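Local structure of methyltransferase (3GIW) at residues P53-P56 and V57-R60; N94-E97 and I98-V102; T119-Q122 and G123-S127; D142-S145 and I146-P150; E234-E237 and G238-L241. The protein is of unproven function but probably acts as an S-adenosylmethionine-dependent methyltransferase, since it binds S-adenosyl-L-homocysteine in a Rossmann-like fold. All coordinates share one frame; numbering follows the deposited sequence.

All five contacts are local, each within one continuous run of chain, and spread through a Rossmann-like methyltransferase fold. Contact 2, on helix 95-102, is the most buried; contact 3, round the short helix 122-125, is a surface contact. These two touch: His96 NE2 lies 2.9 Å from Ala126 O, and Gln100 NE2 reaches Ser127 OG. Contacts 1, 4 and 5 are partly buried. Contact 1 opens helix 55-75 with apolar chains and a histidine, contact 4 is a short helix whose first turn is tied back by a serine hydroxyl, and contact 5 is a type II beta turn with glycine, leading into edge strand 240-248. Contacts 1 and 4 lie on opposite sides of the chain's centre.

Contact 1 (P53-P56 and V57-R60)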
# COMPACT_ATOMS: atom_id res chain seq x y z
N PRO A 53 6.69 19.62 7.00
CA PRO A 53 5.90 20.26 5.93
C PRO A 53 5.74 19.46 4.65
O PRO A 53 4.72 19.62 3.96
CB PRO A 53 6.60 21.61 5.71
CG PRO A 53 7.20 21.91 7.10
CD PRO A 53 7.67 20.56 7.61
N ALA A 54 6.70 18.59 4.35
CA ALA A 54 6.63 17.72 3.17
C ALA A 54 5.65 16.56 3.28
O ALA A 54 5.48 15.82 2.29
CB ALA A 54 8.02 17.17 2.76
N LEU A 55 4.99 16.38 4.43
CA LEU A 55 4.07 15.24 4.56
C LEU A 55 3.13 15.03 3.34
O LEU A 55 2.98 13.90 2.85
CB LEU A 55 3.31 15.27 5.92
CG LEU A 55 2.41 14.07 6.18
CD1 LEU A 55 3.23 12.80 6.35
CD2 LEU A 55 1.53 14.35 7.40
N PRO A 56 2.46 16.10 2.85
CA PRO A 56 1.57 15.90 1.68
C PRO A 56 2.32 15.49 0.41
O PRO A 56 1.77 14.78 -0.41
CB PRO A 56 0.84 17.24 1.51
CG PRO A 56 1.15 18.04 2.77
CD PRO A 56 2.40 17.47 3.39
N VAL A 57 3.55 15.99 0.20
CA VAL A 57 4.35 15.61 -0.96
C VAL A 57 4.67 14.11 -0.87
O VAL A 57 4.51 13.37 -1.84
CB VAL A 57 5.65 16.47 -1.01
CG1 VAL A 57 6.65 15.90 -2.00
CG2 VAL A 57 5.31 17.95 -1.37
N HIS A 58 5.06 13.67 0.31
CA HIS A 58 5.32 12.24 0.58
C HIS A 58 4.10 11.35 0.31
O HIS A 58 4.18 10.33 -0.38
CB HIS A 58 5.84 12.12 2.04
CG HIS A 58 5.70 10.78 2.69
ND1 HIS A 58 6.66 9.79 2.58
CD2 HIS A 58 4.75 10.30 3.53
CE1 HIS A 58 6.27 8.75 3.30
NE2 HIS A 58 5.12 9.02 3.87
N MSE A 59 2.93 11.75 0.82
CA MSE A 59 1.74 10.92 0.72
C MSE A 59 1.24 10.90 -0.75
O MSE A 59 0.88 9.84 -1.26
CB MSE A 59 0.70 11.38 1.75
CG MSE A 59 1.09 11.01 3.17
SE MSE A 59 -0.26 11.40 4.44
CE MSE A 59 0.22 10.08 5.78
N ARG A 60 1.28 12.04 -1.44
CA ARG A 60 0.91 12.07 -2.84
C ARG A 60 1.90 11.22 -3.69
O ARG A 60 1.47 10.48 -4.61
CB ARG A 60 0.80 13.53 -3.28
CG ARG A 60 -0.41 14.24 -2.63
CD ARG A 60 -0.44 15.77 -2.83
NE ARG A 60 -1.80 16.25 -3.14
CZ ARG A 60 -2.67 16.80 -2.28
NH1 ARG A 60 -2.40 16.98 -1.00
NH2 ARG A 60 -3.86 17.18 -2.73
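Val57 starts the second half of this first turn of helix 55-75, and its N makes a weak, bent bond to Ala54 O at 2.8 Å. Its CB rests against the same oxygen. His58 N takes that oxygen more squarely, at 3.0 Å with an N-H...O angle of 171°, so Ala54 O is the first carbonyl of the helical ladder. The imidazole of His58 has CG anti to the backbone N (chi1 159°), which brings His58 CD2 to 4.1 Å from Leu55 CD1, the leucine methyl approaching at a slant. The polar end of the ring is engaged elsewhere: ND1 receives the backbone N of Ala268, and NE2 bonds to an unidentified ligand. This is the N-terminal turn of a long helix of the S-adenosyl methyltransferase fold, and two S-adenosyl-L-homocysteine-binding residues, Asn62 and Arg63, follow one turn further on. Met59, present as selenomethionine, bonds through N to Leu55 O at 3.0 Å, and its extended chain crosses the leucine obliquely. In the conformer given, Met59 CE comes within 4.1 Å of Leu55 CD1, while the side chain packs on Tyr28, another binding residue, and on Ile31. Arg60 N closes on Pro56 O, also at 3.0 Å. In the conformer given, the arginine's CB, CG and CD run past that oxygen, and Pro56 CB meets the guanidinium at its edge, 4.1 Å from Arg60 NH1.

Contact 2 (N94-E97 and I98-V102); sequences NLHE and IAQSV
Four successive i to i+4 bonds, from Ile98 N to Asn94 O through Ser101 N to Glu97 O, wind His96 and Gln100 onto one side of helix 95-102. The His96 ring takes chi1 82°, with CG between the backbone N and the carbonyl carbon, and turns its CD2 edge to the glutamine. Gln100 OE1 lies in the ring plane there, 3.5 Å from His96 CD2, and the amide stands almost perpendicular to the ring at 85°. The amide has stronger partners beyond the helix: OE1 accepts from Thr128 N, and NE2 donates to Ser106 O and Ser127 OG. With an alanine here, Ser106 O, Ser127 OG and Thr128 N would probably lose their amide partner and the CD2 edge of His96 its neighbour. Glu97, extended beyond CG, brings its carboxylate to Asn94: Asn94 N donates to Glu97 OE1 at 2.9 Å, reaching it from above the carboxylate plane; Asn94 ND2 adds a weak bond to Glu97 OE2, and Asn94 OD1 accepts from Thr91 N. Glu97 CG lies above one face of the His96 ring, toward its rim, and His96 ND1 hydrogen-bonds Tyr110 OH. Ser101 OG donates to Ile98 O at 2.6 Å. The helix is the crossover of a beta-alpha-beta unit between strands 81-85 and 107-112. Leu95 packs on both strands, Ile98 leans on helix 55-75, and His96 reaches past strand 107-112 to Thr133 of strand 132-137.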
# COMPACT_ATOMS: atom_id res chain seq x y z
N ASN A 94 -8.57 3.84 -8.63
CA ASN A 94 -8.26 2.72 -7.75
C ASN A 94 -7.46 1.69 -8.52
O ASN A 94 -7.42 1.70 -9.77
CB ASN A 94 -9.54 2.08 -7.22
CG ASN A 94 -10.23 2.93 -6.19
OD1 ASN A 94 -9.70 3.14 -5.11
ND2 ASN A 94 -11.43 3.41 -6.52
N LEU A 95 -6.81 0.81 -7.77
CA LEU A 95 -5.94 -0.22 -8.34
C LEU A 95 -6.65 -0.96 -9.48
O LEU A 95 -6.09 -1.14 -10.57
CB LEU A 95 -5.50 -1.19 -7.24
CG LEU A 95 -4.37 -2.15 -7.61
CD1 LEU A 95 -3.58 -2.60 -6.40
CD2 LEU A 95 -4.89 -3.32 -8.33
N HIS A 96 -7.87 -1.44 -9.24
CA HIS A 96 -8.58 -2.19 -10.29
C HIS A 96 -8.91 -1.40 -11.55
O HIS A 96 -9.06 -1.99 -12.63
CB HIS A 96 -9.84 -2.94 -9.76
CG HIS A 96 -11.06 -2.10 -9.65
ND1 HIS A 96 -11.30 -1.27 -8.57
CD2 HIS A 96 -12.14 -1.99 -10.47
CE1 HIS A 96 -12.47 -0.67 -8.75
NE2 HIS A 96 -12.99 -1.07 -9.90
N GLU A 97 -9.10 -0.10 -11.39
CA GLU A 97 -9.44 0.75 -12.52
C GLU A 97 -8.22 0.86 -13.44
O GLU A 97 -8.36 0.84 -14.67
CB GLU A 97 -9.94 2.11 -12.01
CG GLU A 97 -11.26 1.96 -11.25
CD GLU A 97 -11.62 3.15 -10.35
OE1 GLU A 97 -10.90 4.13 -10.26
OE2 GLU A 97 -12.67 3.06 -9.69
N ILE A 98 -7.03 0.93 -12.84
CA ILE A 98 -5.79 0.94 -13.63
C ILE A 98 -5.61 -0.41 -14.34
O ILE A 98 -5.39 -0.46 -15.56
CB ILE A 98 -4.57 1.26 -12.75
CG1 ILE A 98 -4.65 2.69 -12.23
CG2 ILE A 98 -3.25 1.04 -13.53
CD1 ILE A 98 -3.67 2.95 -11.10
N ALA A 99 -5.73 -1.51 -13.59
CA ALA A 99 -5.52 -2.85 -14.16
C ALA A 99 -6.54 -3.14 -15.26
O ALA A 99 -6.21 -3.64 -16.32
CB ALA A 99 -5.61 -3.91 -13.06
N GLN A 100 -7.80 -2.82 -15.00
CA GLN A 100 -8.88 -3.13 -15.95
C GLN A 100 -8.88 -2.25 -17.22
O GLN A 100 -9.39 -2.67 -18.28
CB GLN A 100 -10.25 -3.16 -15.24
CG GLN A 100 -10.42 -4.41 -14.33
CD GLN A 100 -11.73 -4.48 -13.58
OE1 GLN A 100 -12.53 -3.53 -13.60
NE2 GLN A 100 -11.99 -5.61 -12.96
N SER A 101 -8.30 -1.06 -17.12
CA SER A 101 -8.08 -0.23 -18.30
C SER A 101 -7.05 -0.87 -19.23
O SER A 101 -7.10 -0.69 -20.44
CB SER A 101 -7.64 1.19 -17.90
OG SER A 101 -6.33 1.23 -17.36
N VAL A 102 -6.11 -1.62 -18.66
CA VAL A 102 -5.10 -2.31 -19.47
C VAL A 102 -5.68 -3.61 -20.04
O VAL A 102 -5.47 -3.92 -21.22
CB VAL A 102 -3.81 -2.61 -18.66
CG1 VAL A 102 -2.85 -3.48 -19.49
CG2 VAL A 102 -3.13 -1.32 -18.22

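Contact 3 (T119-Q122 and G123-S127)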
# COMPACT_ATOMS: atom_id res chain seq x y z
N THR A 119 -17.62 0.61 4.56
CA THR A 119 -18.72 1.54 4.22
C THR A 119 -18.58 2.18 2.85
O THR A 119 -19.58 2.65 2.28
CB THR A 119 -18.90 2.66 5.27
OG1 THR A 119 -17.88 3.66 5.15
CG2 THR A 119 -18.95 2.08 6.70
N LEU A 120 -17.34 2.23 2.34
CA LEU A 120 -16.99 2.84 1.07
C LEU A 120 -16.72 1.79 -0.02
O LEU A 120 -16.19 2.11 -1.07
CB LEU A 120 -15.77 3.75 1.26
CG LEU A 120 -16.02 4.93 2.19
CD1 LEU A 120 -14.72 5.55 2.68
CD2 LEU A 120 -16.83 5.96 1.46
N SER A 121 -17.10 0.55 0.23
CA SER A 121 -16.65 -0.54 -0.64
C SER A 121 -17.38 -0.61 -2.00
O SER A 121 -16.90 -1.28 -2.87
CB SER A 121 -16.65 -1.89 0.08
OG SER A 121 -17.92 -2.24 0.49
N GLN A 122 -18.52 0.08 -2.20
CA GLN A 122 -19.15 0.03 -3.54
C GLN A 122 -18.19 0.38 -4.71
O GLN A 122 -18.22 -0.28 -5.76
CB GLN A 122 -20.40 0.94 -3.58
CG GLN A 122 -21.21 0.81 -4.85
CD GLN A 122 -20.68 1.63 -6.03
OE1 GLN A 122 -19.99 2.64 -5.87
NE2 GLN A 122 -21.06 1.20 -7.24
N GLY A 123 -17.40 1.44 -4.55
CA GLY A 123 -16.44 1.82 -5.61
C GLY A 123 -15.37 0.78 -5.90
O GLY A 123 -14.91 0.66 -7.04
N LEU A 124 -14.98 0.03 -4.88
CA LEU A 124 -14.05 -1.08 -5.05
C LEU A 124 -14.70 -2.23 -5.83
O LEU A 124 -14.02 -2.95 -6.54
CB LEU A 124 -13.52 -1.57 -3.70
CG LEU A 124 -12.80 -0.51 -2.85
CD1 LEU A 124 -12.41 -1.15 -1.52
CD2 LEU A 124 -11.59 0.05 -3.58
N LEU A 125 -16.00 -2.41 -5.63
CA LEU A 125 -16.75 -3.51 -6.23
C LEU A 125 -17.26 -3.22 -7.66
O LEU A 125 -17.75 -4.15 -8.34
CB LEU A 125 -17.93 -3.87 -5.30
CG LEU A 125 -17.56 -4.39 -3.90
CD1 LEU A 125 -18.80 -4.67 -3.05
CD2 LEU A 125 -16.68 -5.64 -4.01
N ALA A 126 -17.13 -1.98 -8.11
CA ALA A 126 -17.57 -1.56 -9.45
C ALA A 126 -16.57 -2.00 -10.53
O ALA A 126 -15.69 -1.23 -10.94
CB ALA A 126 -17.79 -0.07 -9.51
N SER A 127 -16.75 -3.23 -11.00
CA SER A 127 -15.86 -3.91 -11.93
C SER A 127 -16.36 -3.80 -13.36
O SER A 127 -17.56 -3.65 -13.58
CB SER A 127 -15.77 -5.38 -11.54
OG SER A 127 -14.87 -6.09 -12.38
O HOH W 1 -17.23 3.81 -2.76
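Leu125 lays its side chain over the carbonyl of Ser121, with CG 3.3 Å from Ser121 O and CD1 farther off. The leucine's CG stands anti to its carbonyl carbon (chi1 -63°), which sends the branch back along the turn toward that oxygen. Its backbone follows the same route: Leu125 N donates to Ser121 O at 3.1 Å with an N-H...O angle of 143°. Leu124 N adds a weak bond to Ser121 O, and Leu125 N a weak one to Gln122 O, so the short helix 122-125 is held by a loose mixture of bonds. At the start of the helix a water makes the link. It donates to Leu120 O at 2.6 Å and accepts from Gly123 N at 3.0 Å, bridging a carbonyl and an amide that do not bond directly. Gln122 bends at chi2 (-83°), which lays its amide beside the following residues: Gln122 OE1 is 3.1 Å from Gly123 N at an angle too poor for a bond, and Gln122 NE2 is 4.2 Å from Ala126 CB. Ala126 is the centre of an inverse gamma turn and the residue that contact 2 reaches. Ser121 OG bonds to Leu118 O, while Leu124 turns into the fold against Pro90 and Tyr135. With weak bonds, one water and little apolar overlap, this is a surface turn shaped mainly by main-chain polar atoms.

Contact 4 (D142-S145 and I146-P150); sequences DPAS and ILDAP
With chi1 at 70°, Ser145 tucks OG between its own N and carbonyl carbon, where it lies 4.1 Å from Ile146 CG1 and faces back to Asp142. Ser145 OG donates to Asp142 O at 2.6 Å, in the carbonyl plane, and Ser145 N gives the same oxygen a weak bond; together they grip the carbonyl at the start of helix 143-147. An alanine in its place would probably leave Asp142 O without its hydroxyl partner, the weak bond from Ser145 N remaining. Leu147 has CG anti to its carbonyl carbon (chi1 -61°), which lays the branch beside Pro143: CG sits 3.3 Å from Pro143 O, and CD1 approaches Pro143 CB at 4.4 Å. Pro143 O also accepts Leu147 N at 2.8 Å and, weakly, Ile146 N. Asp148, the first residue to leave helical angles, still gives its N to Ala144 O, and Ala149 CB packs against Ser145 O. This short helix follows Asp139 and Met140, which bind S-adenosyl-L-homocysteine, and Ile146 lies close to Met140. Pro143 and Leu147 pack on Arg185 and Leu186 of helix 179-187, while Ser145 and Ile146 rest on Ala138, just past strand 132-137.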
# COMPACT_ATOMS: atom_id res chain seq x y z
N ASP A 142 -3.50 -12.35 10.39
CA ASP A 142 -4.08 -13.67 10.21
C ASP A 142 -4.18 -13.95 8.71
O ASP A 142 -5.24 -13.84 8.12
CB ASP A 142 -5.46 -13.73 10.87
CG ASP A 142 -6.09 -15.12 10.82
OD1 ASP A 142 -5.48 -16.09 10.28
OD2 ASP A 142 -7.22 -15.24 11.31
N PRO A 143 -3.04 -14.26 8.08
CA PRO A 143 -3.12 -14.64 6.66
C PRO A 143 -4.20 -15.65 6.21
O PRO A 143 -4.69 -15.52 5.08
CB PRO A 143 -1.70 -15.15 6.36
CG PRO A 143 -0.81 -14.41 7.37
CD PRO A 143 -1.65 -14.21 8.59
N ALA A 144 -4.57 -16.65 7.03
CA ALA A 144 -5.63 -17.61 6.65
C ALA A 144 -7.00 -16.98 6.42
O ALA A 144 -7.74 -17.36 5.49
CB ALA A 144 -5.77 -18.74 7.70
N SER A 145 -7.34 -16.01 7.26
CA SER A 145 -8.58 -15.23 7.09
C SER A 145 -8.66 -14.52 5.73
O SER A 145 -9.76 -14.23 5.25
CB SER A 145 -8.73 -14.20 8.23
OG SER A 145 -7.78 -13.16 8.14
N ILE A 146 -7.50 -14.20 5.14
CA ILE A 146 -7.43 -13.62 3.84
C ILE A 146 -7.43 -14.72 2.80
O ILE A 146 -8.27 -14.74 1.93
CB ILE A 146 -6.17 -12.70 3.71
CG1 ILE A 146 -6.26 -11.55 4.74
CG2 ILE A 146 -6.00 -12.22 2.30
CD1 ILE A 146 -5.04 -10.65 4.88
N LEU A 147 -6.48 -15.66 2.91
CA LEU A 147 -6.24 -16.64 1.84
C LEU A 147 -7.39 -17.65 1.65
O LEU A 147 -7.64 -18.12 0.53
CB LEU A 147 -4.91 -17.38 2.09
CG LEU A 147 -3.64 -16.51 2.11
CD1 LEU A 147 -2.41 -17.27 2.62
CD2 LEU A 147 -3.43 -15.96 0.74
N ASP A 148 -8.11 -17.94 2.71
CA ASP A 148 -9.29 -18.83 2.65
C ASP A 148 -10.64 -18.11 2.58
O ASP A 148 -11.70 -18.76 2.66
CB ASP A 148 -9.31 -19.76 3.86
CG ASP A 148 -8.16 -20.71 3.87
OD1 ASP A 148 -7.68 -21.06 2.76
OD2 ASP A 148 -7.73 -21.07 4.99
N ALA A 149 -10.61 -16.78 2.45
CA ALA A 149 -11.84 -16.00 2.36
C ALA A 149 -12.59 -16.40 1.10
O ALA A 149 -12.02 -16.45 0.02
CB ALA A 149 -11.54 -14.48 2.33
N PRO A 150 -13.89 -16.70 1.21
CA PRO A 150 -14.62 -17.11 0.02
C PRO A 150 -14.64 -16.02 -1.07
O PRO A 150 -14.66 -16.34 -2.26
CB PRO A 150 -16.02 -17.43 0.55
CG PRO A 150 -16.09 -16.80 1.89
CD PRO A 150 -14.72 -16.69 2.42

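Contact 5 (E234-E237 and G238-L241); sequences EFFE and GLEL
Phe236 and Leu239 are the ends of a type II beta turn that overlaps the preceding type I turn from Glu234 to Glu237. Leu239 N donates to Phe236 O at 3.0 Å with an N-H...O angle of 153°, reaching the oxygen from above the carbonyl plane. A water donates to the same Phe236 O and to Leu239 O, so Phe236 O is held by a backbone amide and a water. Gly238 takes phi 82°, where a side chain would be jammed against the carbonyl oxygen of Glu237; the turn calls for glycine here. The side chains then gather on Phe236. Leu241 CD2 sits over one face of the ring, 4.0 Å from Phe236 CD1, and the two side chains cross at about a right angle. Leu239 comes in obliquely instead, its CD1 4.3 Å from Phe236 CD1 and its CB 3.3 Å from Phe236 O. In the phenylalanine, CG is anti to the carbonyl carbon (chi1 -67°), which swings the ring onto the side that Leu239 of the turn and Leu241 of the strand reach. Arg184 ties the turn to helix 179-187 by donating from NH1 to Phe235 O and Glu237 O. The turn leads from helix 229-234 into edge strand 240-248, with Phe236 and Leu239 packed on Leu196 of strand 195-201 and on Ala274 of the adjoining strand 269-275.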
# COMPACT_ATOMS: atom_id res chain seq x y z
N GLU A 234 15.13 -7.30 3.37
CA GLU A 234 14.71 -8.59 3.94
C GLU A 234 13.39 -9.10 3.33
O GLU A 234 13.19 -10.32 3.15
CB GLU A 234 14.55 -8.53 5.46
CG GLU A 234 14.59 -9.93 6.09
CD GLU A 234 14.46 -9.94 7.60
OE1 GLU A 234 14.43 -8.85 8.21
OE2 GLU A 234 14.46 -11.10 8.16
N PHE A 235 12.46 -8.20 3.05
CA PHE A 235 11.20 -8.61 2.41
C PHE A 235 11.39 -9.26 1.02
O PHE A 235 10.52 -10.00 0.59
CB PHE A 235 10.24 -7.41 2.25
CG PHE A 235 9.72 -6.84 3.55
CD1 PHE A 235 8.59 -7.35 4.14
CD2 PHE A 235 10.38 -5.81 4.17
CE1 PHE A 235 8.12 -6.84 5.35
CE2 PHE A 235 9.92 -5.30 5.39
CZ PHE A 235 8.80 -5.80 5.97
N PHE A 236 12.48 -8.95 0.33
CA PHE A 236 12.63 -9.34 -1.07
C PHE A 236 13.68 -10.45 -1.27
O PHE A 236 14.00 -10.83 -2.41
CB PHE A 236 12.93 -8.09 -1.90
CG PHE A 236 11.79 -7.14 -1.94
CD1 PHE A 236 10.78 -7.32 -2.85
CD2 PHE A 236 11.72 -6.06 -1.07
CE1 PHE A 236 9.72 -6.43 -2.91
CE2 PHE A 236 10.64 -5.19 -1.13
CZ PHE A 236 9.64 -5.38 -2.06
N GLU A 237 14.23 -10.97 -0.18
CA GLU A 237 15.20 -12.09 -0.27
C GLU A 237 14.61 -13.30 -0.98
O GLU A 237 13.51 -13.70 -0.69
CB GLU A 237 15.70 -12.48 1.12
CG GLU A 237 16.64 -11.45 1.73
CD GLU A 237 18.02 -11.38 1.05
OE1 GLU A 237 18.47 -12.41 0.48
OE2 GLU A 237 18.68 -10.31 1.12
N GLY A 238 15.36 -13.86 -1.93
CA GLY A 238 14.84 -14.98 -2.71
C GLY A 238 13.95 -14.60 -3.87
O GLY A 238 13.53 -15.47 -4.62
N LEU A 239 13.60 -13.31 -3.99
CA LEU A 239 12.82 -12.77 -5.12
C LEU A 239 13.70 -12.01 -6.09
O LEU A 239 14.83 -11.62 -5.76
CB LEU A 239 11.69 -11.85 -4.59
CG LEU A 239 10.79 -12.43 -3.52
CD1 LEU A 239 9.68 -11.45 -3.07
CD2 LEU A 239 10.16 -13.73 -4.01
N GLU A 240 13.19 -11.78 -7.29
CA GLU A 240 13.95 -11.13 -8.35
C GLU A 240 13.47 -9.69 -8.54
O GLU A 240 12.43 -9.44 -9.13
CB GLU A 240 13.85 -11.95 -9.65
CG GLU A 240 14.41 -13.40 -9.47
CD GLU A 240 14.52 -14.24 -10.75
OE1 GLU A 240 13.87 -13.90 -11.75
OE2 GLU A 240 15.29 -15.23 -10.74
N LEU A 241 14.24 -8.75 -8.03
CA LEU A 241 13.85 -7.34 -8.09
C LEU A 241 13.80 -6.82 -9.51
O LEU A 241 14.73 -7.06 -10.30
CB LEU A 241 14.78 -6.43 -7.27
CG LEU A 241 14.56 -6.44 -5.75
CD1 LEU A 241 15.83 -6.01 -4.98
CD2 LEU A 241 13.37 -5.60 -5.33
O HOH W 2 16.04 -9.62 -3.87